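Local coordinates for transcriptional activator TenA-1 (Sulfolobus solfataricus P2, PDB 2QZC), which probably acts as a TenA-like thiaminase, an enzyme of thiamin breakdown or salvage with a heme oxygenase-like fold, at residues P67-T72 with L179-I184. Sequence-based numbering, arbitrary orientation.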
ATOM      1  N   PRO A  67       3.927   3.516  11.466  1.00 20.28           N
ATOM      2  CA  PRO A  67       5.391   3.753  11.466  1.00 21.13           C
ATOM      3  C   PRO A  67       5.969   3.278  10.144  1.00 21.07           C
ATOM      4  O   PRO A  67       5.669   2.166   9.699  1.00 21.64           O
ATOM      5  CB  PRO A  67       5.890   2.881  12.632  1.00 21.67           C
ATOM      6  CG  PRO A  67       4.696   2.700  13.501  1.00 23.23           C
ATOM      7  CD  PRO A  67       3.555   2.552  12.517  1.00 20.89           C
ATOM      8  N   ILE A  68       6.788   4.108   9.503  1.00 21.37           N
ATOM      9  CA  ILE A  68       7.214   3.821   8.140  1.00 22.52           C
ATOM     10  C   ILE A  68       7.915   2.481   7.962  1.00 22.52           C
ATOM     11  O   ILE A  68       7.658   1.788   6.981  1.00 22.70           O
ATOM     12  CB  ILE A  68       8.009   5.012   7.519  1.00 26.44           C
ATOM     13  CG1 ILE A  68       8.091   4.875   5.986  1.00 25.56           C
ATOM     14  CG2 ILE A  68       9.366   5.179   8.214  1.00 26.26           C
ATOM     15  CD1 ILE A  68       6.785   5.036   5.270  1.00 26.96           C
ATOM     16  N   ASP A  69       8.783   2.118   8.908  1.00 23.25           N
ATOM     17  CA  ASP A  69       9.517   0.853   8.826  1.00 26.66           C
ATOM     18  C   ASP A  69       8.585  -0.361   8.924  1.00 23.59           C
ATOM     19  O   ASP A  69       8.719  -1.304   8.138  1.00 24.12           O
ATOM     20  CB  ASP A  69      10.620   0.747   9.911  1.00 30.03           C
ATOM     21  CG  ASP A  69      10.074   0.845  11.361  1.00 42.51           C
ATOM     22  OD1 ASP A  69       9.327   1.820  11.670  1.00 47.01           O
ATOM     23  OD2 ASP A  69      10.402  -0.062  12.178  1.00 57.98           O
ATOM     24  N   LYS A  70       7.643  -0.286   9.876  1.00 23.28           N
ATOM     25  CA  LYS A  70       6.708  -1.397  10.131  1.00 23.49           C
ATOM     26  C   LYS A  70       5.763  -1.576   8.958  1.00 20.44           C
ATOM     27  O   LYS A  70       5.542  -2.718   8.497  1.00 21.95           O
ATOM     28  CB  LYS A  70       5.911  -1.176  11.414  1.00 23.54           C
ATOM     29  CG  LYS A  70       6.730  -1.054  12.707  1.00 28.39           C
ATOM     30  CD  LYS A  70       7.527  -2.301  12.955  1.00 30.92           C
ATOM     31  CE  LYS A  70       8.180  -2.301  14.321  1.00 38.85           C
ATOM     32  NZ  LYS A  70       9.155  -1.193  14.450  1.00 40.62           N
ATOM     33  N   VAL A  71       5.208  -0.478   8.465  1.00 19.27           N
ATOM     34  CA  VAL A  71       4.249  -0.594   7.347  1.00 20.51           C
ATOM     35  C   VAL A  71       4.906  -1.042   6.027  1.00 22.06           C
ATOM     36  O   VAL A  71       4.336  -1.886   5.302  1.00 21.21           O
ATOM     37  CB  VAL A  71       3.331   0.647   7.150  1.00 21.04           C
ATOM     38  CG1 VAL A  71       2.537   0.967   8.422  1.00 19.84           C
ATOM     39  CG2 VAL A  71       4.074   1.843   6.644  1.00 21.00           C
ATOM     40  N   THR A  72       6.118  -0.535   5.722  1.00 21.75           N
ATOM     41  CA  THR A  72       6.840  -0.925   4.506  0.50 20.67           C
ATOM     42  C   THR A  72       7.153  -2.431   4.486  1.00 21.48           C
ATOM     43  O   THR A  72       7.007  -3.089   3.457  1.00 22.61           O
ATOM     44  CB  THR A  72       8.132  -0.104   4.349  0.50 22.24           C
ATOM     45  OG1 THR A  72       7.790   1.279   4.397  0.50 18.11           O
ATOM     46  CG2 THR A  72       8.804  -0.408   3.036  0.50 18.14           C
ATOM     47  N   LEU A 179       2.485  -4.974  15.538  1.00 18.15           N
ATOM     48  CA  LEU A 179       1.594  -5.072  16.698  1.00 17.76           C
ATOM     49  C   LEU A 179       2.334  -4.887  18.019  1.00 18.09           C
ATOM     50  O   LEU A 179       1.762  -4.300  18.950  1.00 19.95           O
ATOM     51  CB  LEU A 179       0.819  -6.402  16.702  1.00 18.27           C
ATOM     52  CG  LEU A 179      -0.256  -6.634  17.765  1.00 19.12           C
ATOM     53  CD1 LEU A 179      -1.430  -5.654  17.578  1.00 21.41           C
ATOM     54  CD2 LEU A 179      -0.777  -8.046  17.690  1.00 19.44           C
ATOM     55  N   ASP A 180       3.580  -5.360  18.089  1.00 18.53           N
ATOM     56  CA  ASP A 180       4.375  -5.192  19.340  1.00 22.14           C
ATOM     57  C   ASP A 180       4.618  -3.728  19.751  1.00 23.64           C
ATOM     58  O   ASP A 180       4.927  -3.476  20.936  1.00 23.89           O
ATOM     59  CB  ASP A 180       5.674  -5.991  19.249  1.00 25.79           C
ATOM     60  CG  ASP A 180       5.448  -7.502  19.325  1.00 29.97           C
ATOM     61  OD1 ASP A 180       4.416  -7.976  19.859  1.00 37.35           O
ATOM     62  OD2 ASP A 180       6.345  -8.221  18.832  1.00 43.71           O
ATOM     63  N   GLU A 181       4.457  -2.780  18.811  1.00 20.95           N
ATOM     64  CA  GLU A 181       4.598  -1.332  19.077  0.50 23.94           C
ATOM     65  C   GLU A 181       3.363  -0.710  19.707  1.00 20.29           C
ATOM     66  O   GLU A 181       3.414   0.447  20.173  1.00 22.44           O
ATOM     67  CB  GLU A 181       4.917  -0.519  17.801  0.50 24.65           C
ATOM     68  CG  GLU A 181       6.371  -0.482  17.394  0.50 32.63           C
ATOM     69  CD  GLU A 181       6.715   0.711  16.492  0.50 31.33           C
ATOM     70  OE1 GLU A 181       6.405   1.878  16.844  0.50 40.80           O
ATOM     71  OE2 GLU A 181       7.339   0.483  15.449  0.50 44.27           O
ATOM     72  N   VAL A 182       2.247  -1.440  19.736  1.00 18.39           N
ATOM     73  CA  VAL A 182       0.997  -0.924  20.253  1.00 16.97           C
ATOM     74  C   VAL A 182       0.884  -1.141  21.763  1.00 16.95           C
ATOM     75  O   VAL A 182       1.216  -2.219  22.249  1.00 18.90           O
ATOM     76  CB  VAL A 182      -0.245  -1.596  19.540  1.00 18.85           C
ATOM     77  CG1 VAL A 182      -1.564  -1.017  20.027  1.00 17.55           C
ATOM     78  CG2 VAL A 182      -0.134  -1.410  18.010  1.00 20.08           C
ATOM     79  N   SER A 183       0.472  -0.088  22.476  1.00 18.35           N
ATOM     80  CA  SER A 183       0.178  -0.167  23.899  1.00 17.43           C
ATOM     81  C   SER A 183      -1.287  -0.603  23.990  1.00 17.60           C
ATOM     82  O   SER A 183      -2.199   0.194  23.767  1.00 19.25           O
ATOM     83  CB  SER A 183       0.489   1.156  24.567  1.00 18.30           C
ATOM     84  OG  SER A 183       0.342   1.011  25.983  1.00 20.66           O
ATOM     85  N   ILE A 184      -1.529  -1.865  24.346  1.00 17.39           N
ATOM     86  CA  ILE A 184      -2.904  -2.400  24.311  1.00 16.45           C
ATOM     87  C   ILE A 184      -3.744  -1.904  25.487  1.00 19.44           C
ATOM     88  O   ILE A 184      -3.299  -1.896  26.645  1.00 18.99           O
ATOM     89  CB  ILE A 184      -2.896  -3.927  24.298  1.00 18.16           C
ATOM     90  CG1 ILE A 184      -2.183  -4.470  23.046  1.00 18.67           C
ATOM     91  CG2 ILE A 184      -4.323  -4.518  24.414  1.00 19.81           C
ATOM     92  CD1 ILE A 184      -2.883  -4.120  21.696  1.00 18.14           C
TER
HETATM   93  O   HOH W   1       8.932   1.927  14.320  1.00 53.70           O
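The ammonium of Lys70 is gripped by two carboxylates: its NZ donates to Glu181 OE2 at 2.7 Å, across the contact, and to OD2 of the preceding residue Asp69 at 2.8 Å, both as salt bridges. It meets Asp69 OD2 on the syn side but Glu181 OE2 on the anti side, each time 21° out of the carboxylate plane. Lysine suits this place because it carries a positive charge on a long, flexible chain that can reach two acids; bends at chi2 (-60°) and chi4 (-63°) bring NZ back to them, and CG and CE come to lie against Glu181 OE2 as a consequence. Pro67 CG lies 3.8 Å from Glu181 OE1, the ring and the glutamate chain sliding past each other. Proline fits right before helix 68-78, where its fixed phi is suitable, no N-H donor is needed and its O accepts from Val71 N. Glutamate has the reach to span the gap, extended beyond CG from the type I turn Leu179 to Val182, beginning at the end of helix 166-179. That turn is tied to the N-terminal region by Asn7, whose ND2 binds the carbonyls of Leu179 and Val182, while Tyr177 gives Lys70 a cation-pi partner. A water donates to Asp69 OD1 at 2.7 Å. The lysine is buried, its charge met by two exposed acids. Asp69 OD1 and Glu181 OE2 are 4.5 Å apart, and the shared lysine probably offsets their repulsion.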